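Local coordinates for protein cytochrome C2 (Rhodobacter capsulatus, PDB 1VYD) that carries electrons as a soluble haem protein, donating them to the oxidized bacteriochlorophyll of photosynthesis, and may also serve the respiratory chain, at residues A[70-75]-A[106-111]; A[7-12]-A[100-105]; A[41-46]-A[51-56]. The protein carries 1 engineered substitution. All coordinates share one frame; numbering follows the deposited sequence.

Contact 1: A[70-75]-A[106-111]; sequences EDIATY and DVAAYL. With HEM (protoporphyrin IX containing Fe), chain C.
Ile-72, with chi1 at -68°, sets its CG2 branch anti to the backbone N, and this branch meets CD1 of Leu-111; on the other side Leu-111 CG, anti to its own carbonyl carbon (chi1 -63°), carries CD1 to that meeting. The helix pair, 69-77 with 104-113, belongs to the all-alpha class I cytochrome c fold, in which helices and loops wrap a covalently bound haem. The short segments run nearer antiparallel than parallel, at 137°, with axes 8.3 Å apart. Alanine permits that closeness: the CA atoms of Ala-73 and Ala-108 lie 5.8 Å apart, and the methyl CB of Ala-108 rests 4.2 Å from the CB of Ile-72 and close to the backbone of Ala-73. A larger apolar group is wanted one turn on, where Leu-111 CD1 meets Ile-72 CG2 at 4.3 Å. The side chains that meet are apolar and buried, and the packing continues into the haem pocket. From helix 104-113, Val-107 CG1 packs on the haem methyl CMB, which Leu-111 CD1 also approaches. From helix 69-77, Tyr-75 reaches the pyrrole A side; its aromatic carbons suit the porphyrin, and it also touches the axial ligand Met-96. Val-41 and Trp-67 cover Ile-72 from loops, while Ile-19 packs on Leu-111. At the haem, Tyr-75 CE2 lies 3.7 Å from C3A, and Tyr-75 OH is 3.5 Å from the meso carbon CHA.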
# COMPACT_ATOMS: atom_id res chain seq x y z
N GLU A 70 5.16 2.41 -9.09
CA GLU A 70 4.77 3.75 -9.55
C GLU A 70 3.37 4.05 -9.06
O GLU A 70 3.18 5.18 -8.62
CB GLU A 70 4.81 3.79 -11.10
CG GLU A 70 4.56 5.16 -11.67
CD GLU A 70 4.47 5.22 -13.19
OE1 GLU A 70 3.76 4.38 -13.83
OE2 GLU A 70 5.04 6.18 -13.79
N ASP A 71 2.38 3.16 -9.14
CA ASP A 71 1.11 3.42 -8.52
C ASP A 71 1.22 3.48 -6.99
O ASP A 71 0.46 4.20 -6.37
CB ASP A 71 0.00 2.42 -8.89
CG ASP A 71 -0.15 2.37 -10.41
OD1 ASP A 71 -0.02 1.29 -11.02
OD2 ASP A 71 -0.42 3.45 -10.95
N ILE A 72 2.05 2.72 -6.31
CA ILE A 72 2.13 2.86 -4.85
C ILE A 72 2.63 4.25 -4.48
O ILE A 72 2.03 4.93 -3.63
CB ILE A 72 3.03 1.76 -4.24
CG1 ILE A 72 2.25 0.44 -4.45
CG2 ILE A 72 3.28 2.09 -2.77
CD1 ILE A 72 3.00 -0.77 -3.96
N ALA A 73 3.74 4.67 -5.15
CA ALA A 73 4.30 6.01 -5.00
C ALA A 73 3.29 7.12 -5.17
O ALA A 73 3.36 8.08 -4.41
CB ALA A 73 5.31 6.35 -6.14
N THR A 74 2.36 7.02 -6.13
CA THR A 74 1.37 8.12 -6.28
C THR A 74 0.25 7.98 -5.28
O THR A 74 -0.38 8.94 -4.85
CB THR A 74 0.72 8.05 -7.69
OG1 THR A 74 1.72 8.15 -8.73
CG2 THR A 74 -0.26 9.18 -7.89
N TYR A 75 -0.18 6.72 -5.00
CA TYR A 75 -1.33 6.54 -4.09
C TYR A 75 -1.04 7.06 -2.70
O TYR A 75 -1.88 7.66 -2.06
CB TYR A 75 -1.65 5.07 -3.95
CG TYR A 75 -2.53 4.66 -2.77
CD1 TYR A 75 -3.91 4.85 -2.75
CD2 TYR A 75 -1.95 3.99 -1.70
CE1 TYR A 75 -4.71 4.33 -1.74
CE2 TYR A 75 -2.72 3.44 -0.70
CZ TYR A 75 -4.09 3.66 -0.71
OH TYR A 75 -4.85 3.11 0.31
N ASP A 106 10.72 5.71 -3.03
CA ASP A 106 11.69 4.94 -2.26
C ASP A 106 10.99 3.87 -1.44
O ASP A 106 11.49 2.74 -1.39
CB ASP A 106 12.50 5.92 -1.38
CG ASP A 106 13.35 6.87 -2.22
OD1 ASP A 106 13.63 7.99 -1.73
OD2 ASP A 106 13.73 6.49 -3.36
N VAL A 107 9.87 4.20 -0.77
CA VAL A 107 9.08 3.23 -0.06
C VAL A 107 8.57 2.13 -1.01
O VAL A 107 8.59 0.94 -0.72
CB VAL A 107 7.86 3.85 0.66
CG1 VAL A 107 7.29 2.79 1.65
CG2 VAL A 107 8.25 5.04 1.52
N ALA A 108 8.11 2.50 -2.20
CA ALA A 108 7.66 1.63 -3.25
C ALA A 108 8.71 0.63 -3.71
O ALA A 108 8.38 -0.57 -3.73
CB ALA A 108 7.18 2.38 -4.49
N ALA A 109 9.94 1.06 -3.91
CA ALA A 109 11.08 0.21 -4.26
C ALA A 109 11.41 -0.70 -3.08
O ALA A 109 11.72 -1.88 -3.22
CB ALA A 109 12.37 1.00 -4.50
N TYR A 110 11.35 -0.14 -1.85
CA TYR A 110 11.58 -0.97 -0.68
C TYR A 110 10.50 -2.07 -0.59
O TYR A 110 10.81 -3.18 -0.14
CB TYR A 110 11.57 -0.09 0.59
CG TYR A 110 11.51 -0.90 1.86
CD1 TYR A 110 12.58 -1.73 2.19
CD2 TYR A 110 10.41 -0.90 2.68
CE1 TYR A 110 12.57 -2.55 3.31
CE2 TYR A 110 10.36 -1.65 3.87
CZ TYR A 110 11.41 -2.52 4.12
OH TYR A 110 11.39 -3.29 5.27
N LEU A 111 9.23 -1.83 -0.86
CA LEU A 111 8.22 -2.89 -0.78
C LEU A 111 8.44 -3.98 -1.83
O LEU A 111 8.28 -5.17 -1.51
CB LEU A 111 6.78 -2.35 -0.84
CG LEU A 111 6.35 -1.43 0.32
CD1 LEU A 111 5.11 -0.61 0.01
CD2 LEU A 111 6.09 -2.27 1.56
CHA HEM C . -4.06 0.48 2.44
CHB HEM C . 0.64 1.52 1.66
CHC HEM C . 0.63 4.36 5.62
CHD HEM C . -3.77 2.63 6.81
C1A HEM C . -2.79 0.60 1.86
C2A HEM C . -2.37 0.01 0.61
C3A HEM C . -1.11 0.33 0.43
C4A HEM C . -0.68 1.12 1.54
CMA HEM C . -0.05 0.02 -0.67
CAA HEM C . -3.33 -0.84 -0.29
CBA HEM C . -3.20 -2.30 0.11
CGA HEM C . -4.03 -3.33 -0.62
O1A HEM C . -4.77 -2.98 -1.59
O2A HEM C . -4.01 -4.45 -0.07
C1B HEM C . 0.98 2.36 2.70
C2B HEM C . 2.28 2.99 2.79
C3B HEM C . 2.23 3.80 3.86
C4B HEM C . 0.96 3.66 4.49
CMB HEM C . 3.47 2.71 1.81
CAB HEM C . 3.29 4.80 4.37
CBB HEM C . 3.83 5.72 3.47
C1C HEM C . -0.58 4.11 6.27
C2C HEM C . -0.92 4.66 7.57
C3C HEM C . -2.12 4.22 7.88
C4C HEM C . -2.58 3.35 6.81
CMC HEM C . 0.06 5.56 8.35
CAC HEM C . -3.04 4.57 9.07
CBC HEM C . -3.05 5.80 9.68
C1D HEM C . -4.20 1.87 5.73
C2D HEM C . -5.54 1.35 5.59
C3D HEM C . -5.61 0.76 4.39
C4D HEM C . -4.35 0.94 3.71
CMD HEM C . -6.59 1.46 6.71
CAD HEM C . -6.81 0.10 3.70
CBD HEM C . -7.44 1.19 2.77
CGD HEM C . -8.92 1.11 2.54
O1D HEM C . -9.39 2.15 2.01
O2D HEM C . -9.62 0.17 3.02
NA HEM C . -1.74 1.26 2.40
NB HEM C . 0.22 2.74 3.76
NC HEM C . -1.61 3.32 5.82
ND HEM C . -3.49 1.64 4.56
FE HEM C . -1.67 2.25 4.13

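Contact 2: A[7-12]-A[100-105]; sequences EKEFNK and LAKGGE. With HEM (protoporphyrin IX containing Fe), chain C.
The carboxylate of Glu-9 turns its two oxygens toward different lysines, while Gly-103 lies over one face without van der Waals contact. Lys-12 NZ meets OE1 of Glu-9 nearly end-on to the C-O bond, in a 2.8 Å salt bridge. Beyond OE2, somewhat out of the carboxylate plane toward Gly-103, Lys-102 NZ stands 4.3 Å from Glu-9 OE2, near enough for attraction but too far for a salt bridge. The amide of Asn-11 also serves Lys-12: its OD1 accepts from Lys-12 NZ at 3.0 Å, on a lone pair in the carbonyl plane. Bends at chi2 (94°) and chi3 (50°) fold the lysine chain back to both acceptors. Its methylenes then cross Leu-100 at about a right angle, CE of Lys-12 lying 3.8 Å from CD1 of Leu-100. Leucine fits here because its other methyl, CD2, packs at 3.9 Å on CBB of the haem's former vinyl (thioether) substituent. Here the 3-10 turn of residues 10-12, which follows the N-terminal helix and leads into the CXXCH haem-binding signature (Cys-13 to His-17), faces the loop entering helix 104-113. Glycine suits the N-cap position 103: its backbone angles call for it, and a CB would sit tight against Glu-9 CD. Two bonds hold the Lys-12 ammonium group in place in this structure, and the buried Glu-9 probably gains stability as an anion between two positive charges.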
# COMPACT_ATOMS: atom_id res chain seq x y z
N GLU A 7 13.44 1.80 3.15
CA GLU A 7 13.37 1.05 4.42
C GLU A 7 13.29 1.98 5.63
O GLU A 7 12.69 1.67 6.67
CB GLU A 7 14.62 0.14 4.58
CG GLU A 7 14.58 -0.75 5.79
CD GLU A 7 15.63 -1.84 5.78
OE1 GLU A 7 15.93 -2.44 6.84
OE2 GLU A 7 16.21 -2.21 4.75
N LYS A 8 14.08 3.07 5.57
CA LYS A 8 14.04 4.03 6.69
C LYS A 8 12.76 4.86 6.62
O LYS A 8 12.17 5.17 7.63
CB LYS A 8 15.28 4.92 6.67
CG LYS A 8 16.62 4.18 6.63
CD LYS A 8 17.66 5.13 6.00
CE LYS A 8 19.09 4.60 6.10
NZ LYS A 8 19.55 4.29 7.47
N GLU A 9 12.19 5.12 5.44
CA GLU A 9 10.97 5.89 5.28
C GLU A 9 9.72 5.09 5.71
O GLU A 9 8.75 5.78 5.97
CB GLU A 9 10.73 6.33 3.86
CG GLU A 9 11.74 7.19 3.16
CD GLU A 9 11.87 8.57 3.77
OE1 GLU A 9 11.06 8.98 4.62
OE2 GLU A 9 12.85 9.26 3.40
N PHE A 10 9.74 3.76 5.75
CA PHE A 10 8.67 2.90 6.19
C PHE A 10 8.30 3.09 7.66
O PHE A 10 7.20 2.69 8.08
CB PHE A 10 9.10 1.38 6.02
CG PHE A 10 7.89 0.48 5.97
CD1 PHE A 10 7.02 0.57 4.88
CD2 PHE A 10 7.49 -0.20 7.14
CE1 PHE A 10 5.88 -0.22 4.82
CE2 PHE A 10 6.31 -0.93 7.08
CZ PHE A 10 5.56 -0.99 5.92
N ASN A 11 9.07 3.84 8.47
CA ASN A 11 8.77 4.29 9.79
C ASN A 11 7.51 5.17 9.72
O ASN A 11 6.92 5.23 10.78
CB ASN A 11 9.85 5.13 10.52
CG ASN A 11 10.23 6.48 9.88
OD1 ASN A 11 9.69 6.92 8.85
ND2 ASN A 11 11.24 7.17 10.37
N LYS A 12 7.01 5.73 8.61
CA LYS A 12 5.68 6.32 8.59
C LYS A 12 4.58 5.30 8.29
O LYS A 12 3.53 5.78 7.78
CB LYS A 12 5.63 7.31 7.38
CG LYS A 12 5.92 8.74 7.75
CD LYS A 12 7.32 9.23 7.61
CE LYS A 12 8.24 9.10 6.44
NZ LYS A 12 9.64 9.26 6.96
N LEU A 100 1.75 10.88 2.49
CA LEU A 100 3.20 10.93 2.60
C LEU A 100 3.63 12.12 1.74
O LEU A 100 3.37 12.20 0.53
CB LEU A 100 3.82 9.61 2.13
CG LEU A 100 5.33 9.54 1.99
CD1 LEU A 100 6.03 9.57 3.36
CD2 LEU A 100 5.75 8.30 1.20
N ALA A 101 4.37 13.04 2.29
CA ALA A 101 4.72 14.28 1.57
C ALA A 101 5.81 14.00 0.57
O ALA A 101 5.64 14.42 -0.56
CB ALA A 101 5.17 15.44 2.47
N LYS A 102 6.78 13.20 1.00
CA LYS A 102 7.87 12.86 0.03
C LYS A 102 8.32 11.45 0.40
O LYS A 102 8.13 11.00 1.53
CB LYS A 102 8.90 13.97 0.17
CG LYS A 102 10.36 13.76 0.19
CD LYS A 102 11.17 14.43 1.31
CE LYS A 102 12.17 13.41 1.82
NZ LYS A 102 12.61 13.52 3.26
N GLY A 103 8.98 10.72 -0.48
CA GLY A 103 9.54 9.43 -0.29
C GLY A 103 8.76 8.26 -0.88
O GLY A 103 9.27 7.14 -0.73
N GLY A 104 7.74 8.52 -1.70
CA GLY A 104 6.86 7.56 -2.30
C GLY A 104 7.53 6.46 -3.10
O GLY A 104 7.26 5.25 -2.90
N GLU A 105 8.43 6.89 -3.96
CA GLU A 105 9.19 6.08 -4.86
C GLU A 105 10.13 5.17 -4.09
O GLU A 105 10.30 4.04 -4.49
CB GLU A 105 10.06 6.91 -5.82
CG GLU A 105 9.68 6.83 -7.29
CD GLU A 105 10.59 7.72 -8.14
OE1 GLU A 105 11.03 8.83 -7.71
OE2 GLU A 105 10.95 7.31 -9.27
CHA HEM C . -4.06 0.48 2.44
CHB HEM C . 0.64 1.52 1.66
CHC HEM C . 0.63 4.36 5.62
CHD HEM C . -3.77 2.63 6.81
C1A HEM C . -2.79 0.60 1.86
C2A HEM C . -2.37 0.01 0.61
C3A HEM C . -1.11 0.33 0.43
C4A HEM C . -0.68 1.12 1.54
CMA HEM C . -0.05 0.02 -0.67
CAA HEM C . -3.33 -0.84 -0.29
CBA HEM C . -3.20 -2.30 0.11
CGA HEM C . -4.03 -3.33 -0.62
O1A HEM C . -4.77 -2.98 -1.59
O2A HEM C . -4.01 -4.45 -0.07
C1B HEM C . 0.98 2.36 2.70
C2B HEM C . 2.28 2.99 2.79
C3B HEM C . 2.23 3.80 3.86
C4B HEM C . 0.96 3.66 4.49
CMB HEM C . 3.47 2.71 1.81
CAB HEM C . 3.29 4.80 4.37
CBB HEM C . 3.83 5.72 3.47
C1C HEM C . -0.58 4.11 6.27
C2C HEM C . -0.92 4.66 7.57
C3C HEM C . -2.12 4.22 7.88
C4C HEM C . -2.58 3.35 6.81
CMC HEM C . 0.06 5.56 8.35
CAC HEM C . -3.04 4.57 9.07
CBC HEM C . -3.05 5.80 9.68
C1D HEM C . -4.20 1.87 5.73
C2D HEM C . -5.54 1.35 5.59
C3D HEM C . -5.61 0.76 4.39
C4D HEM C . -4.35 0.94 3.71
CMD HEM C . -6.59 1.46 6.71
CAD HEM C . -6.81 0.10 3.70
CBD HEM C . -7.44 1.19 2.77
CGD HEM C . -8.92 1.11 2.54
O1D HEM C . -9.39 2.15 2.01
O2D HEM C . -9.62 0.17 3.02
NA HEM C . -1.74 1.26 2.40
NB HEM C . 0.22 2.74 3.76
NC HEM C . -1.61 3.32 5.82
ND HEM C . -3.49 1.64 4.56
FE HEM C . -1.67 2.25 4.13

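Contact 3: A[41-46]-A[51-56]; sequences VGRTAG and FKYKDS. With HEM (protoporphyrin IX containing Fe), chain C.
CA of Gly-46 sits over the face of the Tyr-53 ring, 3.5 Å from the ring centroid, a CH-pi contact over the centre of the face. Glycine fits because phi is +62° and the chain passes directly across the ring. The two residues also share one haem propionate: Tyr-53 OH donates to O2A at 2.6 Å, while Gly-46 N donates to O1A at 2.8 Å. Arg-43 adds a second bond to O2A, from NH1 at 3.0 Å and nearly straight (170°), the oxygen lying at the edge of the guanidinium in its plane. A bend at chi3 (92°) turns that edge to the carboxylate. Lys-54 uses its backbone N rather than its charge, binding O2D of the second propionate at 3.0 Å. Farther out, Phe-51 CD2 sits 3.7 Å above the opposite face of the tyrosine, which is thus sandwiched between glycine and phenylalanine. Asn-36 O fixes Arg-43 NH1, Tyr-48 N bonds Tyr-53 OH, and Trp-67 NE1 also binds the haem. Such a propionate pocket, made from loops at the propionate edge of the porphyrin, is characteristic of class I cytochromes c. Three donors from these two segments grip one propionate, one of them cationic; this would probably favour the ionised propionate and may soften the effect of its charge on the iron.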
# COMPACT_ATOMS: atom_id res chain seq x y z
N VAL A 41 3.35 -5.46 -4.05
CA VAL A 41 3.71 -5.14 -5.41
C VAL A 41 3.24 -6.26 -6.36
O VAL A 41 3.72 -7.40 -6.28
CB VAL A 41 5.21 -4.84 -5.62
CG1 VAL A 41 5.48 -4.43 -7.10
CG2 VAL A 41 5.60 -3.61 -4.78
N GLY A 42 2.28 -6.00 -7.27
CA GLY A 42 1.82 -7.02 -8.18
C GLY A 42 0.55 -7.64 -7.65
O GLY A 42 -0.04 -8.50 -8.26
N ARG A 43 0.06 -7.23 -6.46
CA ARG A 43 -1.15 -7.88 -5.96
C ARG A 43 -2.43 -7.07 -6.25
O ARG A 43 -2.29 -5.86 -6.37
CB ARG A 43 -0.99 -7.98 -4.44
CG ARG A 43 -2.21 -8.52 -3.71
CD ARG A 43 -1.83 -8.84 -2.24
NE ARG A 43 -2.03 -7.78 -1.29
CZ ARG A 43 -1.37 -7.40 -0.19
NH1 ARG A 43 -1.75 -6.35 0.62
NH2 ARG A 43 -0.26 -7.95 0.33
N THR A 44 -3.55 -7.73 -6.53
CA THR A 44 -4.78 -7.01 -6.87
C THR A 44 -5.19 -6.12 -5.68
O THR A 44 -5.18 -6.63 -4.57
CB THR A 44 -5.92 -8.02 -7.19
OG1 THR A 44 -5.39 -8.86 -8.25
CG2 THR A 44 -7.23 -7.43 -7.68
N ALA A 45 -5.55 -4.85 -5.95
CA ALA A 45 -5.97 -3.96 -4.89
C ALA A 45 -7.15 -4.49 -4.08
O ALA A 45 -8.10 -5.08 -4.60
CB ALA A 45 -6.40 -2.57 -5.35
N GLY A 46 -6.99 -4.33 -2.75
CA GLY A 46 -8.16 -4.73 -1.89
C GLY A 46 -8.58 -6.16 -1.94
O GLY A 46 -9.79 -6.40 -1.73
N PHE A 51 -9.27 -8.93 5.92
CA PHE A 51 -9.13 -7.50 6.14
C PHE A 51 -10.36 -6.83 5.55
O PHE A 51 -10.72 -7.10 4.42
CB PHE A 51 -7.87 -6.92 5.50
CG PHE A 51 -7.71 -5.49 6.01
CD1 PHE A 51 -7.04 -5.23 7.22
CD2 PHE A 51 -8.24 -4.45 5.27
CE1 PHE A 51 -6.97 -3.93 7.65
CE2 PHE A 51 -8.17 -3.14 5.73
CZ PHE A 51 -7.52 -2.88 6.92
N LYS A 52 -11.05 -5.96 6.26
CA LYS A 52 -12.24 -5.31 5.73
C LYS A 52 -11.88 -3.93 5.13
O LYS A 52 -11.49 -3.05 5.89
CB LYS A 52 -13.25 -5.04 6.83
CG LYS A 52 -13.84 -6.23 7.59
CD LYS A 52 -15.37 -6.04 7.43
CE LYS A 52 -16.15 -6.44 8.69
NZ LYS A 52 -17.51 -5.75 8.53
N TYR A 53 -11.73 -3.86 3.83
CA TYR A 53 -11.38 -2.64 3.14
C TYR A 53 -12.63 -1.79 2.93
O TYR A 53 -13.75 -2.28 2.98
CB TYR A 53 -10.85 -3.01 1.76
CG TYR A 53 -9.55 -3.78 1.71
CD1 TYR A 53 -9.52 -5.19 1.76
CD2 TYR A 53 -8.37 -3.04 1.55
CE1 TYR A 53 -8.30 -5.81 1.57
CE2 TYR A 53 -7.17 -3.70 1.34
CZ TYR A 53 -7.15 -5.10 1.37
OH TYR A 53 -5.94 -5.68 1.13
N LYS A 54 -12.53 -0.51 2.73
CA LYS A 54 -13.60 0.37 2.31
C LYS A 54 -13.88 -0.06 0.87
O LYS A 54 -13.02 -0.64 0.18
CB LYS A 54 -13.26 1.85 2.41
CG LYS A 54 -13.86 2.51 3.63
CD LYS A 54 -14.49 3.88 3.31
CE LYS A 54 -15.63 4.27 4.27
NZ LYS A 54 -15.15 3.94 5.69
N ASP A 55 -15.08 0.22 0.40
CA ASP A 55 -15.56 -0.22 -0.89
C ASP A 55 -14.86 0.29 -2.09
O ASP A 55 -14.72 -0.45 -3.08
CB ASP A 55 -17.08 0.05 -0.82
CG ASP A 55 -17.39 1.49 -1.04
OD1 ASP A 55 -16.72 2.38 -0.42
OD2 ASP A 55 -18.29 1.72 -1.89
N SER A 56 -14.31 1.51 -2.20
CA SER A 56 -13.65 1.95 -3.40
C SER A 56 -12.41 1.20 -3.83
O SER A 56 -12.15 1.01 -5.04
CB SER A 56 -13.06 3.41 -3.28
OG SER A 56 -14.11 4.13 -2.68
CHA HEM C . -4.06 0.48 2.44
CHB HEM C . 0.64 1.52 1.66
CHC HEM C . 0.63 4.36 5.62
CHD HEM C . -3.77 2.63 6.81
C1A HEM C . -2.79 0.60 1.86
C2A HEM C . -2.37 0.01 0.61
C3A HEM C . -1.11 0.33 0.43
C4A HEM C . -0.68 1.12 1.54
CMA HEM C . -0.05 0.02 -0.67
CAA HEM C . -3.33 -0.84 -0.29
CBA HEM C . -3.20 -2.30 0.11
CGA HEM C . -4.03 -3.33 -0.62
O1A HEM C . -4.77 -2.98 -1.59
O2A HEM C . -4.01 -4.45 -0.07
C1B HEM C . 0.98 2.36 2.70
C2B HEM C . 2.28 2.99 2.79
C3B HEM C . 2.23 3.80 3.86
C4B HEM C . 0.96 3.66 4.49
CMB HEM C . 3.47 2.71 1.81
CAB HEM C . 3.29 4.80 4.37
CBB HEM C . 3.83 5.72 3.47
C1C HEM C . -0.58 4.11 6.27
C2C HEM C . -0.92 4.66 7.57
C3C HEM C . -2.12 4.22 7.88
C4C HEM C . -2.58 3.35 6.81
CMC HEM C . 0.06 5.56 8.35
CAC HEM C . -3.04 4.57 9.07
CBC HEM C . -3.05 5.80 9.68
C1D HEM C . -4.20 1.87 5.73
C2D HEM C . -5.54 1.35 5.59
C3D HEM C . -5.61 0.76 4.39
C4D HEM C . -4.35 0.94 3.71
CMD HEM C . -6.59 1.46 6.71
CAD HEM C . -6.81 0.10 3.70
CBD HEM C . -7.44 1.19 2.77
CGD HEM C . -8.92 1.11 2.54
O1D HEM C . -9.39 2.15 2.01
O2D HEM C . -9.62 0.17 3.02
NA HEM C . -1.74 1.26 2.40
NB HEM C . 0.22 2.74 3.76
NC HEM C . -1.61 3.32 5.82
ND HEM C . -3.49 1.64 4.56
FE HEM C . -1.67 2.25 4.13

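From the N terminus, residues 7-12 open contact 2 at once, but it closes only at 100-105, so its loop spans most of the protein. Contact 3 is nested inside it: 41-46 and 51-56 close a short loop with four residues between them, before helix 55-62. Residues 70-75 then open contact 1, which closes at 106-111, after contact 2 has closed; contacts 1 and 2 therefore cross, sharing helix 104-113 and touching where Val-107 CG2 packs on Glu-9 CB. Val-41 joins contact 3 to contact 1 through Ile-72. Contacts 2 and 3 stay about 9 Å apart at their nearest atoms, yet all three touch the haem, which unites terminal helices and loops.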